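Baccell_00856 (Bacteroides cellulosilyticus DSM 14838, PDB 5MVH) probably hydrolyses rhamnosidic bonds as a glycoside hydrolase with a beta-propeller fold. Local coordinates at residues N115-T120 and G128-M133; L399-T404 and Y421-V426; Q270-A275 and P334-D339. One frame throughout, in Å; residues are numbered along the deposited sequence.

Contact 1 of 3, residues N115-T120 and G128-M133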
# COMPACT_ATOMS: atom_id res chain seq x y z
N ASN A 115 8.18 5.03 -15.58
CA ASN A 115 8.69 6.29 -15.10
C ASN A 115 9.39 6.04 -13.75
O ASN A 115 8.74 5.79 -12.73
CB ASN A 115 7.55 7.28 -14.88
CG ASN A 115 6.82 7.64 -16.18
OD1 ASN A 115 7.46 7.94 -17.20
ND2 ASN A 115 5.50 7.63 -16.14
N TYR A 116 10.72 6.12 -13.77
CA TYR A 116 11.58 5.82 -12.62
C TYR A 116 12.78 6.79 -12.58
O TYR A 116 13.48 6.95 -13.59
CB TYR A 116 12.02 4.35 -12.66
CG TYR A 116 13.12 4.04 -11.69
CD1 TYR A 116 12.93 4.19 -10.32
CD2 TYR A 116 14.38 3.61 -12.14
CE1 TYR A 116 13.96 3.94 -9.42
CE2 TYR A 116 15.41 3.33 -11.24
CZ TYR A 116 15.19 3.50 -9.89
OH TYR A 116 16.22 3.24 -9.02
N CYS A 117 12.99 7.38 -11.41
CA CYS A 117 14.04 8.39 -11.16
C CYS A 117 14.70 8.11 -9.82
O CYS A 117 14.03 7.68 -8.88
CB CYS A 117 13.41 9.81 -11.08
SG CYS A 117 12.60 10.21 -12.63
N ARG A 118 16.00 8.38 -9.71
CA ARG A 118 16.69 8.36 -8.42
C ARG A 118 17.19 9.76 -8.12
O ARG A 118 17.48 10.51 -9.04
CB ARG A 118 17.88 7.40 -8.43
CG ARG A 118 17.52 5.93 -8.55
CD ARG A 118 18.75 5.03 -8.75
NE ARG A 118 19.35 5.16 -10.08
CZ ARG A 118 20.50 4.59 -10.46
NH1 ARG A 118 21.23 3.84 -9.62
NH2 ARG A 118 20.95 4.79 -11.70
N SER A 119 17.30 10.09 -6.84
CA SER A 119 17.89 11.36 -6.46
C SER A 119 19.37 11.34 -6.86
O SER A 119 19.99 10.28 -7.01
CB SER A 119 17.73 11.66 -4.97
OG SER A 119 18.42 10.70 -4.17
N THR A 120 19.90 12.53 -7.08
CA THR A 120 21.27 12.69 -7.54
C THR A 120 22.27 12.58 -6.39
O THR A 120 23.47 12.39 -6.61
CB THR A 120 21.42 14.01 -8.22
OG1 THR A 120 21.11 15.04 -7.29
CG2 THR A 120 20.47 14.06 -9.48
N GLY A 128 17.25 12.87 -10.83
CA GLY A 128 17.86 12.71 -12.13
C GLY A 128 16.81 12.46 -13.19
O GLY A 128 15.59 12.51 -12.93
N ASP A 129 17.31 12.18 -14.39
CA ASP A 129 16.47 11.83 -15.55
C ASP A 129 15.75 10.52 -15.33
O ASP A 129 16.22 9.69 -14.58
CB ASP A 129 17.34 11.63 -16.81
CG ASP A 129 18.00 12.90 -17.30
OD1 ASP A 129 17.43 13.99 -17.07
OD2 ASP A 129 19.08 12.79 -17.96
N LYS A 130 14.64 10.31 -16.04
CA LYS A 130 13.97 9.00 -16.08
C LYS A 130 14.90 7.93 -16.65
O LYS A 130 15.65 8.19 -17.61
CB LYS A 130 12.65 9.06 -16.89
CG LYS A 130 11.56 9.88 -16.21
CD LYS A 130 10.31 10.07 -17.07
CE LYS A 130 9.16 10.65 -16.26
NZ LYS A 130 7.89 10.94 -16.99
N GLU A 131 14.89 6.74 -16.06
CA GLU A 131 15.79 5.68 -16.46
C GLU A 131 15.11 4.33 -16.36
O GLU A 131 14.15 4.20 -15.61
CB GLU A 131 17.04 5.69 -15.59
CG GLU A 131 16.78 5.51 -14.11
CD GLU A 131 18.03 5.76 -13.27
OE1 GLU A 131 18.97 4.95 -13.38
OE2 GLU A 131 18.06 6.73 -12.48
N PRO A 132 15.61 3.33 -17.13
CA PRO A 132 15.05 2.01 -16.99
C PRO A 132 15.56 1.35 -15.72
O PRO A 132 16.53 1.81 -15.16
CB PRO A 132 15.56 1.24 -18.21
CG PRO A 132 16.63 2.06 -18.81
CD PRO A 132 16.68 3.39 -18.14
N MET A 133 14.89 0.29 -15.30
CA MET A 133 15.45 -0.61 -14.29
C MET A 133 16.26 -1.73 -14.95
O MET A 133 17.48 -1.78 -14.80
CB MET A 133 14.33 -1.16 -13.39
CG MET A 133 13.82 -0.14 -12.41
SD MET A 133 12.36 -0.70 -11.52
CE MET A 133 12.15 0.65 -10.38
O HOH W 1 11.82 5.76 -16.36
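Tyr116 O is gripped twice from residues 128-133: Glu131 N donates to it at 2.9 Å, and Lys130 CA adds a CH···O contact. Gly128 N reaches Arg118 O at 3.0 Å.

Arg118 has two conformers; in one of them it forms a salt bridge with the Glu131 carboxylate. There the guanidinium grips side-on: NE meets OE2 of Glu131 at 3.1 Å, in the guanidinium plane but from above the carboxylate plane, while NH2 approaches the syn lone pair of Glu131 OE1, and NH1 has a further partner in Tyr173 OH. Glu131 CG lies 3.6 Å from Tyr116 CD2, out of the ring plane on the side away from Met133, while Glu131 O and Pro132 O stand at the ring edge. The first torsion of Tyr116 (chi1 168°, CG trans to N) swings the ring beside Met133, whose CE makes a CH-pi contact over one face, 3.7 Å from the ring centroid; Met133 SD sits farther above the same face, 4.9 Å from the centroid of the Tyr116 ring, as a Met-aromatic contact. The phenol hydroxyl bonds His104 and Trp180. The extended Lys130 runs alongside Asn115 and makes a weak bond from NZ to Asn115 OD1, the amide nitrogen being held by Phe107 O.

Here an irregular segment flanks strand 116-118, an edge strand of a three-stranded blade, at the rim of the beta-propeller.

Contact 2 of 3, residues L399-T404 and Y421-V426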
# COMPACT_ATOMS: atom_id res chain seq x y z
N LEU A 399 0.38 9.12 9.21
CA LEU A 399 -0.45 9.00 8.01
C LEU A 399 -0.25 10.19 7.08
O LEU A 399 -0.11 11.31 7.54
CB LEU A 399 -1.93 8.99 8.39
CG LEU A 399 -2.36 7.93 9.39
CD1 LEU A 399 -3.85 7.99 9.67
CD2 LEU A 399 -1.96 6.56 8.84
N PHE A 400 -0.28 9.93 5.78
CA PHE A 400 -0.45 10.96 4.76
C PHE A 400 -1.93 11.30 4.75
O PHE A 400 -2.75 10.42 4.53
CB PHE A 400 -0.01 10.42 3.39
CG PHE A 400 0.00 11.44 2.28
CD1 PHE A 400 -1.19 11.88 1.71
CD2 PHE A 400 1.19 11.94 1.78
CE1 PHE A 400 -1.20 12.82 0.69
CE2 PHE A 400 1.20 12.87 0.75
CZ PHE A 400 -0.01 13.32 0.20
N VAL A 401 -2.28 12.57 5.04
CA VAL A 401 -3.68 12.98 5.15
C VAL A 401 -3.90 14.18 4.22
O VAL A 401 -3.12 15.14 4.27
CB VAL A 401 -4.05 13.34 6.60
CG1 VAL A 401 -5.40 14.03 6.67
CG2 VAL A 401 -4.04 12.09 7.47
N GLN A 402 -4.94 14.09 3.40
CA GLN A 402 -5.36 15.18 2.51
C GLN A 402 -6.80 14.95 2.09
O GLN A 402 -7.19 13.84 1.77
CB GLN A 402 -4.48 15.23 1.25
CG GLN A 402 -4.73 16.44 0.36
CD GLN A 402 -4.18 16.27 -1.04
OE1 GLN A 402 -3.72 15.20 -1.43
NE2 GLN A 402 -4.26 17.35 -1.83
N HIS A 403 -7.56 16.04 2.05
CA HIS A 403 -8.95 16.04 1.59
C HIS A 403 -8.93 16.01 0.08
O HIS A 403 -8.49 16.97 -0.55
CB HIS A 403 -9.68 17.30 2.10
CG HIS A 403 -11.16 17.35 1.79
ND1 HIS A 403 -11.80 16.43 0.99
CD2 HIS A 403 -12.11 18.24 2.15
CE1 HIS A 403 -13.08 16.74 0.89
NE2 HIS A 403 -13.30 17.83 1.60
N THR A 404 -9.41 14.93 -0.51
CA THR A 404 -9.51 14.84 -1.96
C THR A 404 -10.92 14.40 -2.33
O THR A 404 -11.66 13.93 -1.47
CB THR A 404 -8.51 13.82 -2.53
OG1 THR A 404 -8.86 12.50 -2.07
CG2 THR A 404 -7.09 14.16 -2.12
N TYR A 421 -1.20 16.96 4.88
CA TYR A 421 -0.71 16.93 6.25
C TYR A 421 -0.10 15.59 6.57
O TYR A 421 -0.46 14.59 5.96
CB TYR A 421 -1.84 17.11 7.27
CG TYR A 421 -2.70 18.35 7.16
CD1 TYR A 421 -2.31 19.55 7.77
CD2 TYR A 421 -3.93 18.31 6.50
CE1 TYR A 421 -3.11 20.69 7.68
CE2 TYR A 421 -4.74 19.43 6.42
CZ TYR A 421 -4.35 20.60 7.01
OH TYR A 421 -5.19 21.70 6.90
N VAL A 422 0.80 15.56 7.55
CA VAL A 422 1.20 14.31 8.20
C VAL A 422 0.56 14.28 9.59
O VAL A 422 0.70 15.22 10.37
CB VAL A 422 2.71 14.13 8.30
CG1 VAL A 422 3.07 12.85 9.07
CG2 VAL A 422 3.30 14.08 6.90
N LEU A 423 -0.17 13.21 9.87
CA LEU A 423 -0.88 13.04 11.13
C LEU A 423 -0.30 11.90 11.94
O LEU A 423 -0.28 10.74 11.46
CB LEU A 423 -2.36 12.79 10.83
CG LEU A 423 -3.28 12.54 12.02
CD1 LEU A 423 -3.15 13.65 13.04
CD2 LEU A 423 -4.71 12.43 11.53
N GLU A 424 0.19 12.19 13.15
CA GLU A 424 0.68 11.13 14.04
C GLU A 424 -0.53 10.55 14.78
O GLU A 424 -1.39 11.31 15.26
CB GLU A 424 1.81 11.56 15.03
CG GLU A 424 2.22 10.44 16.04
CD GLU A 424 3.70 10.35 16.44
OE1 GLU A 424 4.50 11.25 16.11
OE2 GLU A 424 4.10 9.33 17.09
N VAL A 425 -0.55 9.22 14.87
CA VAL A 425 -1.62 8.46 15.50
C VAL A 425 -1.06 7.68 16.68
O VAL A 425 -0.03 7.05 16.56
CB VAL A 425 -2.25 7.47 14.51
CG1 VAL A 425 -3.40 6.68 15.17
CG2 VAL A 425 -2.70 8.21 13.25
N VAL A 426 -1.77 7.74 17.82
CA VAL A 426 -1.39 6.99 19.04
C VAL A 426 -2.59 6.18 19.53
O VAL A 426 -3.70 6.34 19.03
CB VAL A 426 -0.84 7.90 20.16
CG1 VAL A 426 0.42 8.60 19.69
CG2 VAL A 426 -1.89 8.93 20.64
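The Tyr421 ring approaches Val401 obliquely, its CD2 lying 4.0 Å from Val401 O, while Leu23 and Glu25 of strand 23-29 also touch the tyrosine. The Phe400 ring turns to the opposite face of the sheet, the one it shares with Val422, and engages Arg41 in a cation-pi contact.

The strands are joined by four main-chain bonds in an antiparallel ladder. Leu399 and Leu423 exchange N-H and C=O in both directions, as do Val401 and Tyr421, where Tyr421 N to Val401 O is the shortest link at 2.7 Å. Phe400 and Val422 form the intervening non-hydrogen-bonded pair. The strand directions differ by 131°, so the pair is strongly twisted.

On the face of Leu399, Val401, Tyr421 and Leu423, apolar branches cross diagonally. Leu399 CG stands anti to the carbonyl carbon (chi1 -56°), which leads CD1 to Val425 CG2 at 3.8 Å; Val401 CG2 similarly meets Leu423 CB at 3.8 Å. Strand 23-29 flanks strand 418-425 on its other edge, so N- and C-terminal strands share one blade, the Velcro closure of propellers.

Chemically, direction and register rest on the main chain, whereas the side chains that meet across the strands add almost purely apolar packing.

Contact 3 of 3, residues Q270-A275 and P334-D339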
# COMPACT_ATOMS: atom_id res chain seq x y z
N GLN A 270 -6.78 -4.71 -4.16
CA GLN A 270 -5.66 -3.77 -3.94
C GLN A 270 -5.84 -3.02 -2.63
O GLN A 270 -6.25 -1.87 -2.62
CB GLN A 270 -5.49 -2.81 -5.13
CG GLN A 270 -4.53 -3.31 -6.19
CD GLN A 270 -3.68 -2.16 -6.70
OE1 GLN A 270 -2.50 -2.02 -6.33
NE2 GLN A 270 -4.31 -1.29 -7.48
N THR A 271 -5.56 -3.73 -1.53
CA THR A 271 -5.70 -3.16 -0.19
C THR A 271 -4.29 -3.08 0.40
O THR A 271 -3.40 -2.50 -0.23
CB THR A 271 -6.74 -3.93 0.68
OG1 THR A 271 -6.35 -5.31 0.85
CG2 THR A 271 -8.07 -3.88 0.04
N SER A 272 -4.06 -3.69 1.55
CA SER A 272 -2.78 -3.58 2.23
C SER A 272 -2.63 -4.71 3.21
O SER A 272 -3.58 -5.41 3.51
CB SER A 272 -2.61 -2.21 2.95
OG SER A 272 -3.29 -2.21 4.21
N MET A 273 -1.40 -4.91 3.66
CA MET A 273 -1.10 -5.93 4.63
C MET A 273 0.14 -5.53 5.39
O MET A 273 0.92 -4.68 4.94
CB MET A 273 -0.89 -7.31 3.95
CG MET A 273 0.42 -7.45 3.20
SD MET A 273 0.62 -9.00 2.34
CE MET A 273 0.57 -10.16 3.68
N SER A 274 0.33 -6.19 6.53
CA SER A 274 1.47 -5.88 7.40
C SER A 274 1.91 -7.17 8.05
O SER A 274 1.44 -8.26 7.71
CB SER A 274 1.09 -4.83 8.45
OG SER A 274 2.26 -4.22 9.02
N ALA A 275 2.83 -7.03 8.98
CA ALA A 275 3.35 -8.17 9.72
C ALA A 275 3.85 -7.68 11.08
O ALA A 275 4.21 -6.52 11.24
CB ALA A 275 4.46 -8.88 8.93
N PRO A 334 -8.32 -0.02 3.74
CA PRO A 334 -7.65 0.26 4.99
C PRO A 334 -6.15 -0.02 5.00
O PRO A 334 -5.63 -0.72 4.13
CB PRO A 334 -8.37 -0.67 5.95
CG PRO A 334 -8.65 -1.87 5.12
CD PRO A 334 -8.84 -1.40 3.71
N ARG A 335 -5.49 0.54 6.02
CA ARG A 335 -4.10 0.30 6.32
C ARG A 335 -4.07 -0.24 7.73
O ARG A 335 -4.98 0.05 8.54
CB ARG A 335 -3.25 1.59 6.28
CG ARG A 335 -2.91 2.14 4.90
CD ARG A 335 -1.84 1.28 4.26
NE ARG A 335 -1.39 1.68 2.94
CZ ARG A 335 -0.15 2.01 2.59
NH1 ARG A 335 0.83 2.16 3.49
NH2 ARG A 335 0.11 2.27 1.33
N ILE A 336 -3.05 -1.03 8.03
CA ILE A 336 -2.88 -1.62 9.34
C ILE A 336 -1.43 -1.60 9.79
O ILE A 336 -0.50 -1.72 8.97
CB ILE A 336 -3.34 -3.10 9.42
CG1 ILE A 336 -2.99 -3.86 8.17
CG2 ILE A 336 -4.82 -3.20 9.75
CD1 ILE A 336 -2.98 -5.36 8.38
N VAL A 337 -1.23 -1.42 11.10
CA VAL A 337 0.06 -1.71 11.73
C VAL A 337 -0.20 -2.51 13.02
O VAL A 337 -1.25 -2.37 13.65
CB VAL A 337 0.91 -0.46 12.09
CG1 VAL A 337 1.52 0.18 10.85
CG2 VAL A 337 0.14 0.53 12.94
N VAL A 338 0.78 -3.34 13.36
CA VAL A 338 0.69 -4.25 14.47
C VAL A 338 1.88 -4.07 15.43
O VAL A 338 3.03 -3.86 14.99
CB VAL A 338 0.66 -5.70 13.96
CG1 VAL A 338 0.37 -6.66 15.11
CG2 VAL A 338 -0.36 -5.85 12.83
N ASP A 339 1.59 -4.14 16.73
CA ASP A 339 2.62 -4.18 17.79
C ASP A 339 2.25 -5.31 18.77
O ASP A 339 1.42 -5.11 19.67
CB ASP A 339 2.69 -2.81 18.49
CG ASP A 339 3.83 -2.69 19.51
OD1 ASP A 339 4.71 -3.58 19.65
OD2 ASP A 339 3.84 -1.62 20.17
O HOH W 2 -1.33 -1.44 5.86
O HOH W 3 1.95 -1.91 7.89
O HOH W 4 3.11 -3.88 11.70
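Strands 272-275 and 335-339 run side by side in the same direction, 4° apart, but their axes come no closer than 6.1 Å, and each pairs through its backbone with its own sheet rather than with the other. Side chains and waters fill the interval.

Ser272 reaches across directly: its OG, set between the backbone N and the carbonyl carbon (chi1 80°), donates to Pro334 O at 2.8 Å. The same hydroxyl accepts from a water at 2.7 Å, and that water takes the N-H of Ile336. The Arg335 chain, bent at chi2, brings CD to 3.8 Å from Ser272 CB, and its NH2 bonds Val39 O and Arg41 O. Without the hydroxyl, as with an alanine at this position, Pro334 O would probably lose this donor and the bridging water one of its acceptors.

Two waters serve Ser274 OG: one, at 2.6 Å, donates to Ile336 O; the other, at 2.8 Å, donates to Ala275 O and accepts from Val338 N. To one side of the waters, Ile336 CD1 packs 4.1 Å from Ser274 CB, an apolar wedge backed by Tyr282 and Ala284 of strand 281-287.

Each strand begins its own four-stranded antiparallel sheet, and both lie near the middle of the molecule: these are innermost strands of neighbouring blades in a seven-bladed beta-propeller, joined across the seam by one direct side-chain bond, bridging waters and Ile336.

The three contacts represent three levels of propeller organisation: loop on blade edge in contact 1, strand pairing within the closing blade in contact 2, and blade against blade in contact 3. Their centres lie 21, 15 and 8 Å from the centre of the chain. Contact 1 is remote, its centre 28 Å from that of contact 2 and 29 Å from that of contact 3. Contacts 2 and 3 are closer, about 6 Å between nearest atoms, and share Arg41, which meets Phe400 through a cation-pi contact and Arg335 through its carbonyl. The active site is unusually placed in this family, and these contacts alone do not locate it.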